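Long-range contacts in DNA polymerase III beta subunit (PDB 2AVT), which probably closes round DNA as a ring-shaped dimer that slides along the duplex and tethers the replicative polymerase during synthesis: residues S323-S328 against I348-P353; V290-T295 against I327-T332; H183-R188 against I369-P374. All coordinates share one frame; numbering follows the deposited sequence.

Contact 1: S323-S328 against I348-P353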
loop_
_atom_site.group_PDB
_atom_site.type_symbol
_atom_site.label_atom_id
_atom_site.label_comp_id
_atom_site.label_asym_id
_atom_site.label_seq_id
_atom_site.Cartn_x
_atom_site.Cartn_y
_atom_site.Cartn_z
ATOM N N SER A 323 45.901 5.890 -2.376
ATOM C CA SER A 323 46.218 6.012 -0.960
ATOM C C SER A 323 45.064 5.669 -0.025
ATOM O O SER A 323 43.896 5.640 -0.425
ATOM C CB SER A 323 46.691 7.435 -0.665
ATOM O OG SER A 323 45.697 8.377 -1.030
ATOM N N ASP A 324 45.414 5.406 1.229
ATOM C CA ASP A 324 44.435 5.085 2.253
ATOM C C ASP A 324 43.586 6.328 2.484
ATOM O O ASP A 324 44.010 7.444 2.179
ATOM C CB ASP A 324 45.148 4.689 3.545
ATOM C CG ASP A 324 45.894 3.376 3.418
ATOM O OD1 ASP A 324 46.403 3.089 2.313
ATOM O OD2 ASP A 324 45.983 2.635 4.421
ATOM N N LEU A 325 42.387 6.137 3.026
ATOM C CA LEU A 325 41.495 7.260 3.273
ATOM C C LEU A 325 40.340 6.905 4.199
ATOM O O LEU A 325 39.865 5.770 4.227
ATOM C CB LEU A 325 40.931 7.784 1.947
ATOM C CG LEU A 325 39.976 8.977 2.033
ATOM C CD1 LEU A 325 40.732 10.199 2.531
ATOM C CD2 LEU A 325 39.370 9.256 0.671
ATOM N N THR A 326 39.902 7.895 4.964
ATOM C CA THR A 326 38.782 7.738 5.875
ATOM C C THR A 326 37.838 8.857 5.491
ATOM O O THR A 326 38.230 10.021 5.501
ATOM C CB THR A 326 39.200 7.933 7.336
ATOM O OG1 THR A 326 40.103 6.890 7.722
ATOM C CG2 THR A 326 37.971 7.913 8.245
ATOM N N ILE A 327 36.608 8.518 5.126
ATOM C CA ILE A 327 35.659 9.553 4.744
ATOM C C ILE A 327 34.265 9.309 5.335
ATOM O O ILE A 327 33.844 8.167 5.529
ATOM C CB ILE A 327 35.596 9.700 3.193
ATOM C CG1 ILE A 327 34.785 10.941 2.815
ATOM C CG2 ILE A 327 35.011 8.452 2.571
ATOM C CD1 ILE A 327 34.935 11.362 1.365
ATOM N N SER A 328 33.573 10.400 5.646
ATOM C CA SER A 328 32.240 10.332 6.237
ATOM C C SER A 328 31.224 11.040 5.356
ATOM O O SER A 328 31.462 12.151 4.886
ATOM C CB SER A 328 32.247 10.980 7.628
ATOM O OG SER A 328 32.992 10.206 8.551
ATOM N N ILE A 348 34.292 3.799 -7.576
ATOM C CA ILE A 348 34.249 5.004 -6.763
ATOM C C ILE A 348 35.609 5.688 -6.699
ATOM O O ILE A 348 36.623 5.052 -6.404
ATOM C CB ILE A 348 33.766 4.689 -5.325
ATOM C CG1 ILE A 348 32.452 3.899 -5.381
ATOM C CG2 ILE A 348 33.557 5.985 -4.553
ATOM C CD1 ILE A 348 31.793 3.689 -4.024
ATOM N N HIS A 349 35.619 6.988 -6.979
ATOM C CA HIS A 349 36.840 7.784 -6.968
ATOM C C HIS A 349 36.814 8.840 -5.874
ATOM O O HIS A 349 35.941 9.712 -5.868
ATOM C CB HIS A 349 37.032 8.481 -8.316
ATOM C CG HIS A 349 37.346 7.544 -9.441
ATOM N ND1 HIS A 349 37.438 7.961 -10.752
ATOM C CD2 HIS A 349 37.608 6.216 -9.449
ATOM C CE1 HIS A 349 37.742 6.930 -11.519
ATOM N NE2 HIS A 349 37.852 5.859 -10.753
ATOM N N PHE A 350 37.782 8.770 -4.963
ATOM C CA PHE A 350 37.867 9.728 -3.858
ATOM C C PHE A 350 39.078 10.654 -3.946
ATOM O O PHE A 350 40.128 10.286 -4.475
ATOM C CB PHE A 350 37.990 9.025 -2.500
ATOM C CG PHE A 350 36.923 8.009 -2.210
ATOM C CD1 PHE A 350 37.052 6.697 -2.645
ATOM C CD2 PHE A 350 35.828 8.346 -1.424
ATOM C CE1 PHE A 350 36.114 5.738 -2.294
ATOM C CE2 PHE A 350 34.889 7.391 -1.071
ATOM C CZ PHE A 350 35.034 6.087 -1.505
ATOM N N LEU A 351 38.913 11.855 -3.401
ATOM C CA LEU A 351 39.989 12.830 -3.312
ATOM C C LEU A 351 40.309 12.909 -1.822
ATOM O O LEU A 351 40.824 11.946 -1.246
ATOM C CB LEU A 351 39.555 14.203 -3.825
ATOM C CG LEU A 351 39.813 14.434 -5.315
ATOM C CD1 LEU A 351 39.555 15.890 -5.674
ATOM C CD2 LEU A 351 41.260 14.068 -5.625
ATOM N N SER A 352 39.981 14.038 -1.194
ATOM C CA SER A 352 40.244 14.225 0.236
ATOM C C SER A 352 38.989 13.962 1.066
ATOM O O SER A 352 37.879 13.895 0.536
ATOM C CB SER A 352 40.726 15.654 0.508
ATOM O OG SER A 352 39.631 16.531 0.722
ATOM N N PRO A 353 39.151 13.817 2.390
ATOM C CA PRO A 353 38.019 13.564 3.285
ATOM C C PRO A 353 36.904 14.599 3.154
ATOM O O PRO A 353 35.749 14.304 3.441
ATOM C CB PRO A 353 38.667 13.589 4.669
ATOM C CG PRO A 353 40.039 13.051 4.398
ATOM C CD PRO A 353 40.423 13.781 3.131
HETATM O O HOH W 1 34.788 13.268 5.631
#
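Leu325 is wedged between Phe350 and Pro353, one methyl given to each. Its CG lies anti to the backbone N (chi1 -180°), and the fork beyond it splits: CD2 rests 3.5 Å from Phe350 CB, at the base of the aromatic side chain, while CD1 presses on the proline ring, 3.5 Å from Pro353 CG, tighter than a usual carbon contact. Two residues further along the strand, Ile327 continues the same apolar surface. Its CG2 branch approaches the far part of the phenylalanine obliquely, 3.8 Å from Phe350 CE2, whereas its other branch faces the proline backbone, with Ile327 CG1 3.6 Å from Pro353 O. The branched residues suit this place because each can touch two partners at once, and Phe350, which also meets Phe357, is broad enough to receive both. No direct hydrogen bond joins the segments. Instead a water donates to Pro353 O at 2.6 Å and accepts from Ser328 N at 3.1 Å. Here, at the edge of an apolar layer, strand 325-329 faces the loop after strand 345-350 and that strand itself, whose sheet continues into the central domain; this belongs to the two-sheet, two-helix domain of sliding processivity factors.

Contact 2: V290-T295 against I327-T332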
loop_
_atom_site.group_PDB
_atom_site.type_symbol
_atom_site.label_atom_id
_atom_site.label_comp_id
_atom_site.label_asym_id
_atom_site.label_seq_id
_atom_site.Cartn_x
_atom_site.Cartn_y
_atom_site.Cartn_z
ATOM N N VAL A 290 27.943 7.776 7.997
ATOM C CA VAL A 290 28.656 6.507 8.006
ATOM C C VAL A 290 30.121 6.874 7.805
ATOM O O VAL A 290 30.429 7.890 7.180
ATOM C CB VAL A 290 28.191 5.576 6.863
ATOM C CG1 VAL A 290 28.522 6.195 5.517
ATOM C CG2 VAL A 290 28.835 4.211 7.011
ATOM N N LYS A 291 31.019 6.056 8.341
ATOM C CA LYS A 291 32.452 6.309 8.240
ATOM C C LYS A 291 33.133 5.219 7.430
ATOM O O LYS A 291 33.158 4.057 7.829
ATOM C CB LYS A 291 33.057 6.372 9.642
ATOM C CG LYS A 291 34.543 6.667 9.703
ATOM C CD LYS A 291 34.977 6.741 11.161
ATOM C CE LYS A 291 36.454 7.041 11.312
ATOM N NZ LYS A 291 36.839 7.081 12.753
ATOM N N LEU A 292 33.692 5.599 6.289
ATOM C CA LEU A 292 34.364 4.639 5.429
ATOM C C LEU A 292 35.871 4.707 5.652
ATOM O O LEU A 292 36.487 5.752 5.453
ATOM C CB LEU A 292 34.028 4.940 3.965
ATOM C CG LEU A 292 34.170 3.802 2.952
ATOM C CD1 LEU A 292 33.325 2.620 3.386
ATOM C CD2 LEU A 292 33.731 4.289 1.579
ATOM N N GLU A 293 36.448 3.588 6.079
ATOM C CA GLU A 293 37.883 3.499 6.335
ATOM C C GLU A 293 38.567 2.643 5.277
ATOM O O GLU A 293 38.429 1.418 5.258
ATOM C CB GLU A 293 38.136 2.924 7.731
ATOM C CG GLU A 293 37.992 3.955 8.850
ATOM C CD GLU A 293 37.884 3.334 10.232
ATOM O OE1 GLU A 293 38.562 2.317 10.492
ATOM O OE2 GLU A 293 37.124 3.874 11.066
ATOM N N ILE A 294 39.312 3.307 4.399
ATOM C CA ILE A 294 40.015 2.644 3.312
ATOM C C ILE A 294 41.516 2.539 3.555
ATOM O O ILE A 294 42.209 3.550 3.677
ATOM C CB ILE A 294 39.799 3.397 1.985
ATOM C CG1 ILE A 294 38.312 3.423 1.634
ATOM C CG2 ILE A 294 40.589 2.733 0.874
ATOM C CD1 ILE A 294 37.998 4.260 0.420
ATOM N N THR A 295 42.013 1.310 3.627
ATOM C CA THR A 295 43.434 1.060 3.824
ATOM C C THR A 295 43.826 -0.112 2.937
ATOM O O THR A 295 42.959 -0.781 2.374
ATOM C CB THR A 295 43.759 0.700 5.287
ATOM O OG1 THR A 295 43.073 -0.507 5.646
ATOM C CG2 THR A 295 43.338 1.824 6.219
ATOM N N ILE A 327 36.608 8.518 5.126
ATOM C CA ILE A 327 35.659 9.553 4.744
ATOM C C ILE A 327 34.265 9.309 5.335
ATOM O O ILE A 327 33.844 8.167 5.529
ATOM C CB ILE A 327 35.596 9.700 3.193
ATOM C CG1 ILE A 327 34.785 10.941 2.815
ATOM C CG2 ILE A 327 35.011 8.452 2.571
ATOM C CD1 ILE A 327 34.935 11.362 1.365
ATOM N N SER A 328 33.573 10.400 5.646
ATOM C CA SER A 328 32.240 10.332 6.237
ATOM C C SER A 328 31.224 11.040 5.356
ATOM O O SER A 328 31.462 12.151 4.886
ATOM C CB SER A 328 32.247 10.980 7.628
ATOM O OG SER A 328 32.992 10.206 8.551
ATOM N N PHE A 329 30.074 10.407 5.166
ATOM C CA PHE A 329 29.036 10.969 4.319
ATOM C C PHE A 329 27.661 10.429 4.728
ATOM O O PHE A 329 27.560 9.417 5.417
ATOM C CB PHE A 329 29.333 10.581 2.871
ATOM C CG PHE A 329 29.512 9.096 2.675
ATOM C CD1 PHE A 329 28.423 8.278 2.418
ATOM C CD2 PHE A 329 30.762 8.516 2.787
ATOM C CE1 PHE A 329 28.578 6.904 2.280
ATOM C CE2 PHE A 329 30.923 7.144 2.651
ATOM C CZ PHE A 329 29.826 6.339 2.397
ATOM N N ASN A 330 26.603 11.107 4.304
ATOM C CA ASN A 330 25.256 10.652 4.620
ATOM C C ASN A 330 24.936 9.443 3.739
ATOM O O ASN A 330 24.776 9.577 2.533
ATOM C CB ASN A 330 24.249 11.773 4.364
ATOM C CG ASN A 330 22.816 11.327 4.580
ATOM O OD1 ASN A 330 22.271 10.557 3.793
ATOM N ND2 ASN A 330 22.202 11.800 5.663
ATOM N N PRO A 331 24.830 8.249 4.339
ATOM C CA PRO A 331 24.537 6.978 3.660
ATOM C C PRO A 331 23.370 6.970 2.655
ATOM O O PRO A 331 23.484 6.375 1.579
ATOM C CB PRO A 331 24.296 6.014 4.818
ATOM C CG PRO A 331 25.128 6.578 5.918
ATOM C CD PRO A 331 24.883 8.060 5.799
ATOM N N THR A 332 22.254 7.610 3.003
ATOM C CA THR A 332 21.090 7.652 2.110
ATOM C C THR A 332 21.480 8.080 0.696
ATOM O O THR A 332 20.942 7.581 -0.287
ATOM C CB THR A 332 20.017 8.634 2.613
ATOM O OG1 THR A 332 19.512 8.182 3.874
ATOM C CG2 THR A 332 18.867 8.717 1.622
#
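Val290 and Phe329 face each other as an antiparallel hydrogen-bonded pair, each serving the other as donor and acceptor. Val290 N gives a nearly straight bond to Phe329 O (3.1 Å, 175° at the hydrogen), and Phe329 N returns one to Val290 O at 3.2 Å. The second such pair is shorter: Leu292 N reaches Ile327 O at 2.7 Å, and Ile327 N reaches Leu292 O at 2.8 Å. Between them, Lys291 and Ser328 form a non-hydrogen-bonded pair whose backbone groups serve neighbours, Lys291 bonding to His302 and Ser328 to Val375. Ser328 CA also approaches Val290 O at 3.2 Å, a CA-H...O contact.

Val290, Leu292, Ile327 and Phe329 all project from one face of the sheet, and apolar residues suit it because it is buried. Phe329 CG sits between the backbone N and the carbonyl carbon (chi1 54°), which turns it toward strand 290-295 and lets the ring lie beside Val290. Val290 CG1 lies over a face of the ring, 3.5 Å from the Phe329 centroid and 22° off the normal, a CH-pi contact; Leu292 CB comes to the ring edge instead. Pro331 packs tightly, with Pro331 CG 3.4 Å from Val290 CB. On the other face the extended Lys291 carries its ammonium away toward solvent, where it forms a long salt bridge with Glu293.

Strand 290-295 thus lies between strands 298-305 and 325-329, and Ile294 goes on to bond with Leu325. Helix 268-282 meets Val290 through Ala278 and Pro331 through Ser282, while Phe350 of strand 345-350 packs on Leu292 from the neighbouring sheet.

Contact 3: H183-R188 against I369-P374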
loop_
_atom_site.group_PDB
_atom_site.type_symbol
_atom_site.label_atom_id
_atom_site.label_comp_id
_atom_site.label_asym_id
_atom_site.label_seq_id
_atom_site.Cartn_x
_atom_site.Cartn_y
_atom_site.Cartn_z
ATOM N N HIS A 183 24.020 18.737 -2.495
ATOM C CA HIS A 183 24.474 17.802 -1.478
ATOM C C HIS A 183 25.059 16.636 -2.273
ATOM O O HIS A 183 26.117 16.098 -1.945
ATOM C CB HIS A 183 23.299 17.320 -0.625
ATOM C CG HIS A 183 22.779 18.351 0.332
ATOM N ND1 HIS A 183 23.544 18.859 1.360
ATOM C CD2 HIS A 183 21.579 18.971 0.412
ATOM C CE1 HIS A 183 22.837 19.752 2.029
ATOM N NE2 HIS A 183 21.643 19.842 1.477
ATOM N N ARG A 184 24.339 16.282 -3.336
ATOM C CA ARG A 184 24.689 15.204 -4.246
ATOM C C ARG A 184 24.221 15.614 -5.642
ATOM O O ARG A 184 23.347 16.459 -5.789
ATOM C CB ARG A 184 24.037 13.895 -3.783
ATOM C CG ARG A 184 22.526 13.880 -3.789
ATOM C CD ARG A 184 22.115 12.860 -2.740
ATOM N NE ARG A 184 20.850 12.178 -2.999
ATOM C CZ ARG A 184 19.726 12.783 -3.355
ATOM N NH1 ARG A 184 19.697 14.097 -3.511
ATOM N NH2 ARG A 184 18.624 12.066 -3.527
ATOM N N MET A 185 24.800 14.987 -6.655
ATOM C CA MET A 185 24.512 15.323 -8.040
ATOM C C MET A 185 24.621 14.105 -8.937
ATOM O O MET A 185 25.378 13.188 -8.641
ATOM C CB MET A 185 25.513 16.394 -8.482
ATOM C CG MET A 185 25.501 16.716 -9.958
ATOM S SD MET A 185 26.828 17.891 -10.339
ATOM C CE MET A 185 28.180 16.790 -10.457
ATOM N N SER A 186 23.869 14.123 -10.031
ATOM C CA SER A 186 23.863 13.037 -10.999
ATOM C C SER A 186 23.865 13.639 -12.398
ATOM O O SER A 186 23.070 14.545 -12.697
ATOM C CB SER A 186 22.619 12.173 -10.817
ATOM O OG SER A 186 22.707 11.019 -11.627
ATOM N N GLN A 187 24.760 13.137 -13.250
ATOM C CA GLN A 187 24.896 13.633 -14.622
ATOM C C GLN A 187 25.013 12.548 -15.701
ATOM O O GLN A 187 25.728 11.557 -15.543
ATOM C CB GLN A 187 26.117 14.541 -14.721
ATOM C CG GLN A 187 26.409 15.042 -16.126
ATOM C CD GLN A 187 27.827 15.567 -16.262
ATOM O OE1 GLN A 187 28.796 14.797 -16.289
ATOM N NE2 GLN A 187 27.958 16.877 -16.328
ATOM N N ARG A 188 24.318 12.772 -16.811
ATOM C CA ARG A 188 24.337 11.845 -17.934
ATOM C C ARG A 188 24.682 12.619 -19.204
ATOM O O ARG A 188 24.009 13.588 -19.551
ATOM C CB ARG A 188 22.969 11.167 -18.093
ATOM C CG ARG A 188 22.889 10.128 -19.216
ATOM C CD ARG A 188 23.754 8.894 -18.927
ATOM N NE ARG A 188 23.784 7.958 -20.055
ATOM C CZ ARG A 188 22.761 7.194 -20.431
ATOM N NH1 ARG A 188 21.612 7.238 -19.770
ATOM N NH2 ARG A 188 22.882 6.396 -21.483
ATOM N N ILE A 369 27.910 9.839 -14.451
ATOM C CA ILE A 369 28.707 10.235 -13.304
ATOM C C ILE A 369 27.835 10.816 -12.196
ATOM O O ILE A 369 26.964 11.647 -12.459
ATOM C CB ILE A 369 29.729 11.311 -13.695
ATOM C CG1 ILE A 369 30.741 10.737 -14.694
ATOM C CG2 ILE A 369 30.417 11.839 -12.442
ATOM C CD1 ILE A 369 31.660 11.787 -15.309
ATOM N N GLN A 370 28.064 10.366 -10.968
ATOM C CA GLN A 370 27.332 10.874 -9.812
ATOM C C GLN A 370 28.355 11.429 -8.829
ATOM O O GLN A 370 29.444 10.875 -8.675
ATOM C CB GLN A 370 26.505 9.768 -9.152
ATOM C CG GLN A 370 25.387 9.223 -10.037
ATOM C CD GLN A 370 24.571 8.164 -9.341
ATOM O OE1 GLN A 370 23.675 8.472 -8.550
ATOM N NE2 GLN A 370 24.881 6.907 -9.614
ATOM N N LEU A 371 27.988 12.524 -8.170
ATOM C CA LEU A 371 28.865 13.209 -7.223
ATOM C C LEU A 371 28.187 13.299 -5.845
ATOM O O LEU A 371 27.028 13.692 -5.750
ATOM C CB LEU A 371 29.154 14.615 -7.768
ATOM C CG LEU A 371 30.366 15.454 -7.346
ATOM C CD1 LEU A 371 31.639 14.803 -7.853
ATOM C CD2 LEU A 371 30.247 16.861 -7.931
ATOM N N ILE A 372 28.909 12.933 -4.789
ATOM C CA ILE A 372 28.375 12.983 -3.429
ATOM C C ILE A 372 29.303 13.750 -2.496
ATOM O O ILE A 372 30.481 13.411 -2.356
ATOM C CB ILE A 372 28.196 11.577 -2.833
ATOM C CG1 ILE A 372 27.100 10.817 -3.579
ATOM C CG2 ILE A 372 27.859 11.687 -1.346
ATOM C CD1 ILE A 372 26.935 9.378 -3.107
ATOM N N THR A 373 28.771 14.782 -1.855
ATOM C CA THR A 373 29.557 15.586 -0.931
ATOM C C THR A 373 29.617 14.903 0.429
ATOM O O THR A 373 28.597 14.491 0.979
ATOM C CB THR A 373 28.952 16.978 -0.769
ATOM O OG1 THR A 373 28.962 17.648 -2.037
ATOM C CG2 THR A 373 29.741 17.785 0.245
ATOM N N PRO A 374 30.827 14.765 0.985
ATOM C CA PRO A 374 31.044 14.129 2.285
ATOM C C PRO A 374 30.795 15.063 3.469
ATOM O O PRO A 374 30.493 16.245 3.298
ATOM C CB PRO A 374 32.495 13.677 2.197
ATOM C CG PRO A 374 33.121 14.800 1.432
ATOM C CD PRO A 374 32.111 15.092 0.336
#
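The carbonyl of His183 meets Thr373 twice: Thr373 N donates to His183 O at 3.0 Å, and Thr373 OG1 adds a weak bond, so threonine offers a second donor just where the ladder ends. Arg184 follows in a non-hydrogen-bonded pair with Ile372. Only its stem lies near the partner, Arg184 CB being 3.6 Å from Leu371 O, while its guanidinium leaves for salt bridges with Glu336 and Asp181. Met185 turns to the opposite face; Met185 N donates to Leu371 O and Leu371 N to Met185 O, each at 2.7 Å. The flexible thioether bends at chi3 (82°), laying Met185 CE against Leu371 CD2 at a tight 3.3 Å. Small Ser186 leaves room for Gln370, with Ser186 OG 3.6 Å from Gln370 CG; the hydroxyl itself bonds to Glu148 O, and the side-chain OE1 of Gln370 is hydrogen-bonded with Ser337 OG. Gln187 N then donates to Ile369 O at 2.8 Å, and Gln187 O accepts from Ile369 N. One strand comes from the central domain and the other from the C-terminal domain, and their pairing creates the sheet continuous across a domain boundary that characterises ring-forming DNA processivity factors.

How the contacts relate
Contacts 1 and 2 are near neighbours, their centres about 9 Å apart, and share Ile327 and Ser328 on strand 325-329. Contact 2 joins that strand edgewise to strand 290-295 within the four-stranded sheet; contact 1 sets it against the nine-stranded sheet, which also holds contact 3. The centre of contact 3 is about 15 Å from each, linked through Pro374, which packs on Ile327 and Ser328. Along the chain, 183-188 comes first and 369-374 last, so contact 3 closes a loop enclosing the other two. Contacts 1 and 2 both lie within the C-terminal domain, whereas contact 3 pairs one of its strands with a strand of the central domain, consistent with the domains forming one continuous arc.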